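Local coordinates for gentamicin resistance protein (PDB 6CTZ) that probably phosphorylates the 2"-hydroxyl of aminoglycoside antibiotics such as kanamycin with a guanine nucleotide as donor, and so confers gentamicin resistance, at residues T10-I15 with W38-P43; Q57-L62 with P71-I76; G77-S80 with P84-G87. The protein carries 2 engineered substitutions. All coordinates share one frame; numbering follows the deposited sequence. Where two conformers were deposited one is given.

Contact 1 (T10-I15 with W38-P43); sequences TQFPDI and WVFRFP. With GDP (guanosine-5'-diphosphate), chain B.
In the N-terminal lobe of this kinase-like fold, Phe12 and Ile15 cover Phe40 on the face of the five-stranded antiparallel sheet turned away from the nucleotide. The contact is wholly apolar and rests on one ring. Ile15 meets that ring at its edge, near the ring plane, CD1 lying 3.3 Å from Phe40 CZ. The extended second torsion of Ile15 (chi2 172°) carries this methyl out to the edge. Phe12 comes in obliquely beside it, its CE2 3.9 Å from Phe40 CE2, and the two side chains run past one another, pointing opposite ways. A type I turn from Phe12 to Ile15, closed by Ile15 N to Phe12 O at 3.1 Å, brings both side chains to the sheet just after helix 2-11, whose Ile8 also packs on Phe40.

Strand 38-43 shows how a beta strand serves two faces at once. While Phe40 faces the N-terminal segment, its neighbours Val39 and Arg41 reach the GDP pocket. Val39 CG2 lies 3.8 Å from GDP O6. Arg41, stretched out from CG to NE with CG anti to the backbone N (chi1 -172°), presents the edge of its guanidinium to the alpha-phosphate, where NE (2.7 Å) and NH2 (3.0 Å) both donate to GDP O1A. NH1 also pairs with Glu55 of helix 46-62, which probably helps fix the guanidinium, as the helix glutamate does for the strand lysine in protein kinases.

Contact 2 (Q57-L62 with P71-I76); sequences QLLPLL and PQYVYI
Leu59 projects from helix 46-62 onto Tyr73 and Pro71, and a single methyl, CD1, does most of the touching. The apolar contacts come first. Leu59 CD1 lies 3.6 Å from Tyr73 CZ, so the leucine meets the hydroxyl-bearing end of the ring, approaching it obliquely. The same methyl also touches Pro71 CB at 4.1 Å. The torsions of Leu59 explain this reach: CG stands beside the backbone N (chi1 -66°), and CD1 continues the chain outward (chi2 176°).

Approaches to polar atoms form a second group, all of them van der Waals contacts. Leu59 CD1 lies 3.5 Å from Tyr73 OH and 3.7 Å from Pro71 O, and Leu59 CB is 3.9 Å from that same carbonyl oxygen of Pro71. No hydrogen bond links the two segments. Within the helix Leu62 N donates to Leu59 O at 3.0 Å, across Pro60, whose nitrogen has no hydrogen for the preceding turn.

Tyr73 reaches well beyond Leu59. Its ring also packs on Leu52, Glu55 and Ile56 of the helix and on Arg41, the GDP-binding arginine, while Pro71 touches Tyr88 beside the nucleotide. Helix 46-62 thereby rests against Pro71 and Tyr73, where the chain leads into the sheet, consistent with the N-terminal lobe of the kinase fold, in which the C-helix is followed by the fourth strand.

Contact 3 (G77-S80 with P84-G87); sequences GKRS and PFVG
Gly77 and Phe85 form the tight part of this contact, backbone to backbone and backbone to ring. As an antiparallel hydrogen-bonded pair they exchange two bonds, Gly77 N to Phe85 O at 2.8 Å and Phe85 N to Gly77 O at 3.1 Å. The phenylalanine then folds back over its own partner. With chi1 at 71° its CG stands over the backbone, next to both N and C, which turns the ring across the neighbouring strand, and Gly77 CA makes a CH-pi contact with one ring face, 4.0 Å from the centroid and 14° off the normal. With no side chain on Gly77, the ring can lie directly on the main chain. Phe85 CE2 goes on to within 3.5 Å of Lys78 N.

The two segments are arms of the beta hairpin of strands 73-78 and 83-89, at the edge of the N-lobe sheet. Next along, Lys78 and Pro84 are a non-hydrogen-bonded pair with CA atoms 4.4 Å apart, and Pro84 CA adds a CA-H...O contact to Gly77 O at 3.4 Å. Phe85 also stacks with Phe42, whereas Pro84, on the other face, packs against helix 46-62.

Toward solvent the fit slackens. The Lys78 side chain is exposed and stays clear of strand 83-89. Arg79, where the chain turns a corner, only brushes the aromatic ring, CG to Phe85 CD2 at 4.2 Å, its side chain crossing at about a right angle.

From the N terminus, contact 1 closes first, bringing the turn after helix 2-11 back to the central strand 38-43 across a loop that holds two strands of the same sheet. The chain then enters helix 46-62, and contact 2 closes the loop from it to strand 73-78. Contact 3 closes the short hairpin turn into strand 83-89. The three follow in series, none nested and none crossed. Strand 83-89 returns beside strand 38-43, where Arg41 N bonds Val86 O, so contacts 1 and 3 adjoin; Asp14 also reaches Tyr75. Together they tie the N-terminal helix, the sheet and helix 46-62 into one lobe beside GDP.

Contact 1 (T10-I15 with W38-P43)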
ATOM      1  N   THR A  10       5.641   4.950  30.282  1.00 20.38           N
ATOM      2  CA  THR A  10       7.028   5.110  30.712  0.63 20.71           C
ATOM      3  C   THR A  10       7.734   6.181  29.895  1.00 21.09           C
ATOM      4  O   THR A  10       8.435   7.043  30.440  1.00 22.43           O
ATOM      5  CB  THR A  10       7.765   3.780  30.559  0.63 22.03           C
ATOM      6  OG1 THR A  10       7.228   2.824  31.478  0.63 22.50           O
ATOM      7  CG2 THR A  10       9.253   3.965  30.817  0.63 21.67           C
ATOM      8  N   GLN A  11       7.563   6.135  28.575  1.00 19.74           N
ATOM      9  CA  GLN A  11       8.336   6.987  27.688  1.00 19.09           C
ATOM     10  C   GLN A  11       7.721   8.354  27.446  1.00 19.25           C
ATOM     11  O   GLN A  11       8.447   9.270  27.049  1.00 20.63           O
ATOM     12  CB  GLN A  11       8.592   6.261  26.366  1.00 19.93           C
ATOM     13  CG  GLN A  11       9.265   4.921  26.617  1.00 19.88           C
ATOM     14  CD  GLN A  11       9.610   4.161  25.363  1.00 19.96           C
ATOM     15  OE1 GLN A  11       9.906   4.744  24.320  1.00 20.07           O
ATOM     16  NE2 GLN A  11       9.576   2.842  25.460  1.00 21.53           N
ATOM     17  N   PHE A  12       6.424   8.533  27.695  1.00 18.45           N
ATOM     18  CA  PHE A  12       5.742   9.784  27.369  1.00 17.94           C
ATOM     19  C   PHE A  12       4.965  10.267  28.583  1.00 17.91           C
ATOM     20  O   PHE A  12       3.782   9.949  28.743  1.00 18.75           O
ATOM     21  CB  PHE A  12       4.858   9.616  26.136  1.00 17.67           C
ATOM     22  CG  PHE A  12       5.579   8.987  24.989  1.00 18.08           C
ATOM     23  CD1 PHE A  12       6.681   9.610  24.430  1.00 19.60           C
ATOM     24  CD2 PHE A  12       5.192   7.746  24.500  1.00 18.48           C
ATOM     25  CE1 PHE A  12       7.365   9.018  23.378  1.00 20.52           C
ATOM     26  CE2 PHE A  12       5.874   7.154  23.451  1.00 20.35           C
ATOM     27  CZ  PHE A  12       6.960   7.792  22.896  1.00 20.26           C
ATOM     28  N   PRO A  13       5.605  11.048  29.459  1.00 18.66           N
ATOM     29  CA  PRO A  13       4.947  11.469  30.704  1.00 19.17           C
ATOM     30  C   PRO A  13       3.718  12.330  30.504  1.00 18.85           C
ATOM     31  O   PRO A  13       2.964  12.520  31.463  1.00 20.21           O
ATOM     32  CB  PRO A  13       6.048  12.248  31.439  1.00 19.54           C
ATOM     33  CG  PRO A  13       7.333  11.724  30.858  1.00 20.79           C
ATOM     34  CD  PRO A  13       7.016  11.460  29.411  1.00 19.19           C
ATOM     35  N   ASP A  14       3.498  12.882  29.316  1.00 19.83           N
ATOM     36  CA  ASP A  14       2.323  13.710  29.081  1.00 22.02           C
ATOM     37  C   ASP A  14       1.101  12.910  28.651  1.00 23.11           C
ATOM     38  O   ASP A  14       0.045  13.505  28.405  1.00 25.59           O
ATOM     39  CB  ASP A  14       2.621  14.827  28.067  1.00 23.59           C
ATOM     40  CG  ASP A  14       3.138  14.298  26.749  1.00 25.45           C
ATOM     41  OD1 ASP A  14       3.794  13.235  26.746  1.00 25.75           O
ATOM     42  OD2 ASP A  14       2.894  14.956  25.714  1.00 27.11           O
ATOM     43  N   ILE A  15       1.204  11.587  28.566  1.00 22.26           N
ATOM     44  CA  ILE A  15       0.085  10.740  28.168  1.00 23.48           C
ATOM     45  C   ILE A  15      -0.430  10.012  29.401  1.00 26.93           C
ATOM     46  O   ILE A  15       0.266   9.160  29.967  1.00 29.59           O
ATOM     47  CB  ILE A  15       0.482   9.754  27.065  1.00 22.99           C
ATOM     48  CG1 ILE A  15       0.937  10.521  25.833  1.00 23.65           C
ATOM     49  CG2 ILE A  15      -0.683   8.823  26.724  1.00 25.17           C
ATOM     50  CD1 ILE A  15       1.508   9.649  24.788  1.00 24.80           C
ATOM     51  N   TRP A  38      -5.231   9.129  19.978  1.00 17.72           N
ATOM     52  CA  TRP A  38      -3.835   8.912  19.618  1.00 16.67           C
ATOM     53  C   TRP A  38      -3.665   7.502  19.084  1.00 15.97           C
ATOM     54  O   TRP A  38      -4.024   6.534  19.760  1.00 18.35           O
ATOM     55  CB  TRP A  38      -2.924   9.093  20.832  1.00 18.38           C
ATOM     56  CG  TRP A  38      -2.823  10.506  21.283  1.00 19.89           C
ATOM     57  CD1 TRP A  38      -3.476  11.082  22.332  1.00 23.08           C
ATOM     58  CD2 TRP A  38      -2.018  11.535  20.693  1.00 19.89           C
ATOM     59  NE1 TRP A  38      -3.122  12.405  22.433  1.00 23.96           N
ATOM     60  CE2 TRP A  38      -2.230  12.709  21.438  1.00 22.64           C
ATOM     61  CE3 TRP A  38      -1.139  11.571  19.603  1.00 20.25           C
ATOM     62  CZ2 TRP A  38      -1.594  13.911  21.132  1.00 22.57           C
ATOM     63  CZ3 TRP A  38      -0.510  12.764  19.298  1.00 21.70           C
ATOM     64  CH2 TRP A  38      -0.739  13.919  20.063  1.00 22.39           C
ATOM     65  N   VAL A  39      -3.089   7.392  17.902  1.00 14.40           N
ATOM     66  CA  VAL A  39      -2.767   6.106  17.364  1.00 13.96           C
ATOM     67  C   VAL A  39      -1.321   5.774  17.747  1.00 14.11           C
ATOM     68  O   VAL A  39      -0.443   6.522  17.456  1.00 15.45           O
ATOM     69  CB  VAL A  39      -2.868   6.093  15.796  1.00 13.66           C
ATOM     70  CG1 VAL A  39      -2.410   4.758  15.239  1.00 14.79           C
ATOM     71  CG2 VAL A  39      -4.261   6.456  15.333  1.00 14.82           C
ATOM     72  N   PHE A  40      -1.112   4.680  18.440  1.00 13.87           N
ATOM     73  CA  PHE A  40       0.228   4.163  18.682  1.00 14.15           C
ATOM     74  C   PHE A  40       0.445   2.937  17.811  1.00 14.48           C
ATOM     75  O   PHE A  40      -0.380   2.012  17.803  1.00 15.70           O
ATOM     76  CB  PHE A  40       0.500   3.908  20.168  1.00 15.14           C
ATOM     77  CG  PHE A  40       0.824   5.161  20.907  1.00 15.67           C
ATOM     78  CD1 PHE A  40      -0.190   5.961  21.416  1.00 16.40           C
ATOM     79  CD2 PHE A  40       2.139   5.583  21.024  1.00 16.47           C
ATOM     80  CE1 PHE A  40       0.107   7.140  22.082  1.00 17.58           C
ATOM     81  CE2 PHE A  40       2.442   6.760  21.675  1.00 17.40           C
ATOM     82  CZ  PHE A  40       1.425   7.544  22.197  1.00 17.59           C
ATOM     83  N   ARG A  41       1.533   2.957  17.048  1.00 14.01           N
ATOM     84  CA  ARG A  41       1.736   2.014  15.961  1.00 13.69           C
ATOM     85  C   ARG A  41       3.064   1.307  16.182  1.00 13.77           C
ATOM     86  O   ARG A  41       4.122   1.955  16.226  1.00 13.78           O
ATOM     87  CB  ARG A  41       1.702   2.756  14.628  1.00 13.75           C
ATOM     88  CG  ARG A  41       1.718   1.868  13.401  1.00 13.40           C
ATOM     89  CD  ARG A  41       1.595   2.779  12.207  1.00 13.33           C
ATOM     90  NE  ARG A  41       1.741   2.220  10.868  1.00 12.82           N
ATOM     91  CZ  ARG A  41       2.792   2.451  10.086  1.00 12.20           C
ATOM     92  NH1 ARG A  41       3.850   3.112  10.549  1.00 13.75           N
ATOM     93  NH2 ARG A  41       2.791   2.026   8.831  1.00 12.89           N
ATOM     94  N   PHE A  42       2.999  -0.016  16.319  1.00 14.37           N
ATOM     95  CA  PHE A  42       4.109  -0.843  16.775  1.00 14.51           C
ATOM     96  C   PHE A  42       4.528  -1.805  15.676  1.00 15.02           C
ATOM     97  O   PHE A  42       3.723  -2.665  15.277  1.00 15.95           O
ATOM     98  CB  PHE A  42       3.674  -1.637  18.007  1.00 15.41           C
ATOM     99  CG  PHE A  42       3.390  -0.783  19.210  1.00 15.22           C
ATOM    100  CD1 PHE A  42       4.403  -0.455  20.102  1.00 16.09           C
ATOM    101  CD2 PHE A  42       2.107  -0.320  19.455  1.00 16.78           C
ATOM    102  CE1 PHE A  42       4.141   0.329  21.218  1.00 16.92           C
ATOM    103  CE2 PHE A  42       1.837   0.461  20.569  1.00 17.81           C
ATOM    104  CZ  PHE A  42       2.857   0.788  21.450  1.00 17.52           C
ATOM    105  N   PRO A  43       5.760  -1.718  15.175  1.00 13.72           N
ATOM    106  CA  PRO A  43       6.219  -2.683  14.167  1.00 14.05           C
ATOM    107  C   PRO A  43       6.138  -4.122  14.650  1.00 15.11           C
ATOM    108  O   PRO A  43       6.301  -4.423  15.834  1.00 15.67           O
ATOM    109  CB  PRO A  43       7.674  -2.267  13.924  1.00 15.38           C
ATOM    110  CG  PRO A  43       7.664  -0.785  14.183  1.00 15.91           C
ATOM    111  CD  PRO A  43       6.716  -0.611  15.355  1.00 14.80           C
TER
HETATM  112  PB  GDP B 401       0.548  -2.109   8.172  1.00 13.20           P
HETATM  113  O1B GDP B 401       1.791  -1.383   7.717  1.00 13.74           O
HETATM  114  O2B GDP B 401      -0.421  -2.353   7.033  1.00 12.41           O
HETATM  115  O3B GDP B 401       0.873  -3.344   8.979  1.00 14.36           O
HETATM  116  O3A GDP B 401      -0.157  -1.105   9.228  1.00 12.67           O
HETATM  117  PA  GDP B 401      -1.000   0.248   8.940  1.00 12.85           P
HETATM  118  O1A GDP B 401      -0.114   1.455   9.032  1.00 12.63           O
HETATM  119  O2A GDP B 401      -1.763   0.120   7.633  1.00 12.49           O
HETATM  120  O5' GDP B 401      -1.981   0.268  10.234  1.00 13.39           O
HETATM  121  C5' GDP B 401      -2.800  -0.864  10.492  1.00 14.88           C
HETATM  122  C4' GDP B 401      -4.248  -0.437  10.470  1.00 13.94           C
HETATM  123  O4' GDP B 401      -4.486   0.438  11.574  1.00 14.24           O
HETATM  124  C3' GDP B 401      -4.664   0.370   9.252  1.00 13.54           C
HETATM  125  O3' GDP B 401      -4.934  -0.449   8.109  1.00 15.04           O
HETATM  126  C2' GDP B 401      -5.917   1.024   9.776  1.00 13.25           C
HETATM  127  O2' GDP B 401      -6.995   0.083   9.816  1.00 15.35           O
HETATM  128  C1' GDP B 401      -5.535   1.328  11.215  1.00 13.30           C
HETATM  129  N9  GDP B 401      -5.007   2.703  11.318  1.00 11.79           N
HETATM  130  C8  GDP B 401      -3.714   3.096  11.374  1.00 12.39           C
HETATM  131  N7  GDP B 401      -3.656   4.450  11.472  1.00 12.32           N
HETATM  132  C5  GDP B 401      -4.920   4.914  11.485  1.00 11.97           C
HETATM  133  C6  GDP B 401      -5.580   6.224  11.551  1.00 12.06           C
HETATM  134  O6  GDP B 401      -4.911   7.271  11.646  1.00 12.71           O
HETATM  135  N1  GDP B 401      -6.922   6.234  11.532  1.00 13.36           N
HETATM  136  C2  GDP B 401      -7.677   5.117  11.437  1.00 13.94           C
HETATM  137  N2  GDP B 401      -9.020   5.224  11.438  1.00 14.99           N
HETATM  138  N3  GDP B 401      -7.141   3.879  11.361  1.00 13.17           N
HETATM  139  C4  GDP B 401      -5.797   3.752  11.390  1.00 11.95           C

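Contact 2 (Q57-L62 with P71-I76)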
ATOM      1  N   GLN A  57      11.430   9.687   8.812  1.00 10.72           N
ATOM      2  CA  GLN A  57      12.170  10.714   8.085  1.00 11.74           C
ATOM      3  C   GLN A  57      11.352  11.296   6.941  1.00 11.30           C
ATOM      4  O   GLN A  57      11.441  12.498   6.659  1.00 12.23           O
ATOM      5  CB  GLN A  57      13.462  10.132   7.525  1.00 13.87           C
ATOM      6  CG  GLN A  57      14.435   9.589   8.559  1.00 17.72           C
ATOM      7  CD  GLN A  57      15.509   8.760   7.888  1.00 23.81           C
ATOM      8  OE1 GLN A  57      15.442   7.526   7.876  1.00 26.00           O
ATOM      9  NE2 GLN A  57      16.484   9.429   7.290  1.00 25.32           N
ATOM     10  N   LEU A  58      10.576  10.454   6.249  1.00 10.64           N
ATOM     11  CA  LEU A  58       9.910  10.891   5.027  1.00 10.22           C
ATOM     12  C   LEU A  58       8.676  11.736   5.315  1.00 10.36           C
ATOM     13  O   LEU A  58       8.455  12.765   4.662  1.00 11.66           O
ATOM     14  CB  LEU A  58       9.510   9.677   4.186  1.00 10.45           C
ATOM     15  CG  LEU A  58       8.683  10.000   2.938  1.00 11.31           C
ATOM     16  CD1 LEU A  58       9.497  10.802   1.920  1.00 13.39           C
ATOM     17  CD2 LEU A  58       8.135   8.741   2.293  1.00 11.98           C
ATOM     18  N   LEU A  59       7.826  11.286   6.236  1.00 10.66           N
ATOM     19  CA  LEU A  59       6.516  11.920   6.367  1.00 10.90           C
ATOM     20  C   LEU A  59       6.605  13.404   6.694  1.00 11.45           C
ATOM     21  O   LEU A  59       5.816  14.179   6.123  1.00 12.35           O
ATOM     22  CB  LEU A  59       5.626  11.164   7.369  1.00 11.70           C
ATOM     23  CG  LEU A  59       5.226   9.749   6.934  1.00 12.63           C
ATOM     24  CD1 LEU A  59       4.424   9.051   8.035  1.00 15.03           C
ATOM     25  CD2 LEU A  59       4.440   9.783   5.641  1.00 17.19           C
ATOM     26  N   PRO A  60       7.504  13.867   7.573  1.00 12.06           N
ATOM     27  CA  PRO A  60       7.566  15.311   7.833  1.00 12.93           C
ATOM     28  C   PRO A  60       7.887  16.117   6.595  1.00 13.53           C
ATOM     29  O   PRO A  60       7.432  17.260   6.485  1.00 16.92           O
ATOM     30  CB  PRO A  60       8.657  15.431   8.904  1.00 13.39           C
ATOM     31  CG  PRO A  60       8.626  14.116   9.605  1.00 13.54           C
ATOM     32  CD  PRO A  60       8.363  13.115   8.512  1.00 12.59           C
ATOM     33  N   LEU A  61       8.626  15.541   5.642  1.00 12.70           N
ATOM     34  CA  LEU A  61       8.943  16.248   4.411  1.00 13.84           C
ATOM     35  C   LEU A  61       7.767  16.260   3.448  1.00 13.66           C
ATOM     36  O   LEU A  61       7.674  17.163   2.611  1.00 15.97           O
ATOM     37  CB  LEU A  61      10.134  15.577   3.728  1.00 14.46           C
ATOM     38  CG  LEU A  61      11.384  15.470   4.602  1.00 16.73           C
ATOM     39  CD1 LEU A  61      12.459  14.624   3.931  1.00 17.50           C
ATOM     40  CD2 LEU A  61      11.902  16.853   4.962  1.00 19.44           C
ATOM     41  N   LEU A  62       6.865  15.290   3.563  1.00 13.55           N
ATOM     42  CA  LEU A  62       5.724  15.180   2.659  0.60 13.19           C
ATOM     43  C   LEU A  62       4.528  16.014   3.089  1.00 13.69           C
ATOM     44  O   LEU A  62       3.715  16.379   2.235  1.00 14.85           O
ATOM     45  CB  LEU A  62       5.243  13.730   2.578  0.60 14.31           C
ATOM     46  CG  LEU A  62       6.067  12.757   1.754  0.60 13.43           C
ATOM     47  CD1 LEU A  62       5.356  11.419   1.703  0.60 12.65           C
ATOM     48  CD2 LEU A  62       6.280  13.306   0.352  0.60 14.52           C
ATOM     49  N   PRO A  71      -0.071  10.770   8.513  1.00 11.14           N
ATOM     50  CA  PRO A  71       0.347  10.676   9.920  1.00 11.67           C
ATOM     51  C   PRO A  71       1.472  11.646  10.245  1.00 11.52           C
ATOM     52  O   PRO A  71       2.431  11.805   9.486  1.00 12.65           O
ATOM     53  CB  PRO A  71       0.820   9.229  10.054  1.00 11.61           C
ATOM     54  CG  PRO A  71       0.055   8.491   8.991  1.00 11.94           C
ATOM     55  CD  PRO A  71       0.020   9.460   7.839  1.00 11.34           C
ATOM     56  N   GLN A  72       1.370  12.262  11.416  1.00 13.18           N
ATOM     57  CA  GLN A  72       2.413  13.144  11.921  1.00 14.88           C
ATOM     58  C   GLN A  72       2.853  12.618  13.272  1.00 14.37           C
ATOM     59  O   GLN A  72       2.136  12.762  14.273  1.00 14.85           O
ATOM     60  CB  GLN A  72       1.893  14.555  12.052  1.00 17.00           C
ATOM     61  CG  GLN A  72       1.620  15.190  10.737  1.00 19.14           C
ATOM     62  CD  GLN A  72       1.443  16.644  10.947  1.00 22.65           C
ATOM     63  OE1 GLN A  72       2.367  17.425  10.767  1.00 23.01           O
ATOM     64  NE2 GLN A  72       0.269  17.019  11.420  1.00 24.60           N
ATOM     65  N   TYR A  73       4.030  12.013  13.299  1.00 14.73           N
ATOM     66  CA  TYR A  73       4.489  11.337  14.503  1.00 15.50           C
ATOM     67  C   TYR A  73       4.916  12.377  15.528  1.00 17.38           C
ATOM     68  O   TYR A  73       5.933  13.054  15.354  1.00 23.05           O
ATOM     69  CB  TYR A  73       5.641  10.407  14.146  1.00 15.09           C
ATOM     70  CG  TYR A  73       5.332   9.334  13.104  1.00 13.75           C
ATOM     71  CD1 TYR A  73       4.027   8.884  12.852  1.00 13.76           C
ATOM     72  CD2 TYR A  73       6.365   8.760  12.380  1.00 14.37           C
ATOM     73  CE1 TYR A  73       3.786   7.894  11.912  1.00 13.47           C
ATOM     74  CE2 TYR A  73       6.131   7.777  11.452  1.00 13.52           C
ATOM     75  CZ  TYR A  73       4.846   7.345  11.220  1.00 12.23           C
ATOM     76  OH  TYR A  73       4.643   6.360  10.287  1.00 13.81           O
ATOM     77  N   VAL A  74       4.131  12.516  16.585  1.00 13.40           N
ATOM     78  CA  VAL A  74       4.456  13.413  17.690  1.00 13.88           C
ATOM     79  C   VAL A  74       5.289  12.695  18.736  1.00 13.99           C
ATOM     80  O   VAL A  74       6.173  13.294  19.356  1.00 16.04           O
ATOM     81  CB  VAL A  74       3.141  13.961  18.284  1.00 15.63           C
ATOM     82  CG1 VAL A  74       3.375  14.685  19.618  1.00 16.34           C
ATOM     83  CG2 VAL A  74       2.460  14.875  17.275  1.00 17.90           C
ATOM     84  N   TYR A  75       5.019  11.413  18.941  1.00 12.97           N
ATOM     85  CA  TYR A  75       5.686  10.609  19.953  1.00 13.81           C
ATOM     86  C   TYR A  75       6.554   9.585  19.241  1.00 13.86           C
ATOM     87  O   TYR A  75       6.066   8.847  18.379  1.00 15.24           O
ATOM     88  CB  TYR A  75       4.651   9.926  20.842  1.00 14.68           C
ATOM     89  CG  TYR A  75       3.832  10.942  21.606  1.00 15.71           C
ATOM     90  CD1 TYR A  75       4.407  11.698  22.623  1.00 17.35           C
ATOM     91  CD2 TYR A  75       2.491  11.157  21.306  1.00 17.12           C
ATOM     92  CE1 TYR A  75       3.671  12.636  23.315  1.00 18.06           C
ATOM     93  CE2 TYR A  75       1.743  12.095  22.005  1.00 17.74           C
ATOM     94  CZ  TYR A  75       2.339  12.831  23.007  1.00 18.48           C
ATOM     95  OH  TYR A  75       1.608  13.774  23.698  1.00 20.70           O
ATOM     96  N   ILE A  76       7.843   9.566  19.564  1.00 13.85           N
ATOM     97  CA  ILE A  76       8.775   8.632  18.950  1.00 15.56           C
ATOM     98  C   ILE A  76       9.394   7.829  20.081  1.00 16.41           C
ATOM     99  O   ILE A  76      10.161   8.367  20.891  1.00 18.46           O
ATOM    100  CB  ILE A  76       9.828   9.335  18.086  1.00 18.88           C
ATOM    101  CG1 ILE A  76       9.131  10.113  16.956  1.00 22.36           C
ATOM    102  CG2 ILE A  76      10.790   8.317  17.506  1.00 19.88           C
ATOM    103  CD1 ILE A  76      10.065  10.717  15.934  1.00 24.60           C
TER

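Contact 3 (G77-S80 with P84-G87)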
ATOM      1  N   GLY A  77       9.012   6.557  20.176  1.00 16.31           N
ATOM      2  CA  GLY A  77       9.451   5.683  21.235  1.00 17.29           C
ATOM      3  C   GLY A  77      10.404   4.605  20.749  1.00 16.37           C
ATOM      4  O   GLY A  77      10.718   4.483  19.564  1.00 16.62           O
ATOM      5  N   LYS A  78      10.844   3.799  21.703  1.00 18.22           N
ATOM      6  CA  LYS A  78      11.792   2.737  21.480  1.00 23.53           C
ATOM      7  C   LYS A  78      11.447   1.522  22.308  1.00 23.67           C
ATOM      8  O   LYS A  78      11.172   1.649  23.460  1.00 23.07           O
ATOM      9  CB  LYS A  78      13.146   3.268  21.953  1.00 29.07           C
ATOM     10  CG  LYS A  78      14.349   2.571  21.451  1.00 33.42           C
ATOM     11  CD  LYS A  78      15.536   3.471  21.630  1.00 35.92           C
ATOM     12  CE  LYS A  78      16.040   3.404  23.040  1.00 38.02           C
ATOM     13  NZ  LYS A  78      15.525   4.518  23.869  1.00 39.24           N
ATOM     14  N   ARG A  79      11.458   0.342  21.727  1.00 23.90           N
ATOM     15  CA  ARG A  79      11.260  -0.880  22.489  1.00 27.02           C
ATOM     16  C   ARG A  79      12.609  -1.340  23.044  1.00 27.97           C
ATOM     17  O   ARG A  79      12.690  -1.864  24.109  1.00 30.29           O
ATOM     18  CB  ARG A  79      10.780  -2.016  21.634  1.00 30.34           C
ATOM     19  CG  ARG A  79       9.398  -1.835  21.158  1.00 32.87           C
ATOM     20  CD  ARG A  79       8.992  -3.063  20.442  1.00 35.19           C
ATOM     21  NE  ARG A  79       8.435  -3.916  21.414  1.00 36.78           N
ATOM     22  CZ  ARG A  79       7.236  -4.409  21.360  1.00 35.94           C
ATOM     23  NH1 ARG A  79       6.477  -4.118  20.366  1.00 35.22           N
ATOM     24  NH2 ARG A  79       6.821  -5.153  22.341  1.00 35.64           N
ATOM     25  N   SER A  80      13.638  -1.123  22.271  1.00 27.52           N
ATOM     26  CA  SER A  80      15.000  -1.507  22.558  1.00 28.37           C
ATOM     27  C   SER A  80      15.797  -1.010  21.380  1.00 27.20           C
ATOM     28  O   SER A  80      15.233  -0.507  20.485  1.00 25.86           O
ATOM     29  CB  SER A  80      15.124  -3.006  22.740  1.00 29.62           C
ATOM     30  OG  SER A  80      14.891  -3.630  21.542  1.00 30.05           O
ATOM     31  N   PRO A  84      11.892   0.892  16.920  1.00 19.46           N
ATOM     32  CA  PRO A  84      11.108   2.096  17.223  1.00 17.90           C
ATOM     33  C   PRO A  84       9.611   1.818  17.240  1.00 14.54           C
ATOM     34  O   PRO A  84       9.130   0.815  16.715  1.00 15.47           O
ATOM     35  CB  PRO A  84      11.435   3.007  16.036  1.00 19.60           C
ATOM     36  CG  PRO A  84      11.619   2.041  14.903  1.00 21.48           C
ATOM     37  CD  PRO A  84      12.282   0.823  15.501  1.00 21.32           C
ATOM     38  N   PHE A  85       8.871   2.759  17.833  1.00 13.56           N
ATOM     39  CA  PHE A  85       7.420   2.822  17.672  1.00 13.75           C
ATOM     40  C   PHE A  85       7.001   4.284  17.723  1.00 12.74           C
ATOM     41  O   PHE A  85       7.777   5.143  18.145  1.00 14.23           O
ATOM     42  CB  PHE A  85       6.664   1.924  18.665  1.00 14.13           C
ATOM     43  CG  PHE A  85       6.696   2.407  20.088  1.00 13.96           C
ATOM     44  CD1 PHE A  85       5.729   3.284  20.555  1.00 15.51           C
ATOM     45  CD2 PHE A  85       7.662   1.945  20.974  1.00 15.99           C
ATOM     46  CE1 PHE A  85       5.738   3.715  21.873  1.00 16.63           C
ATOM     47  CE2 PHE A  85       7.674   2.378  22.294  1.00 17.19           C
ATOM     48  CZ  PHE A  85       6.710   3.265  22.734  1.00 17.15           C
ATOM     49  N   VAL A  86       5.795   4.581  17.236  1.00 12.44           N
ATOM     50  CA  VAL A  86       5.353   5.954  17.189  1.00 12.91           C
ATOM     51  C   VAL A  86       3.930   6.186  17.604  1.00 12.66           C
ATOM     52  O   VAL A  86       3.171   5.306  17.613  1.00 13.17           O
ATOM     53  CB  VAL A  86       5.482   6.541  15.736  1.00 12.93           C
ATOM     54  CG1 VAL A  86       6.924   6.564  15.305  1.00 13.98           C
ATOM     55  CG2 VAL A  86       4.657   5.725  14.720  1.00 14.23           C
ATOM     56  N   GLY A  87       3.621   7.425  17.929  1.00 12.45           N
ATOM     57  CA  GLY A  87       2.275   7.844  18.208  1.00 12.68           C
ATOM     58  C   GLY A  87       1.931   9.085  17.398  1.00 11.26           C
ATOM     59  O   GLY A  87       2.726   9.975  17.305  1.00 12.60           O
TER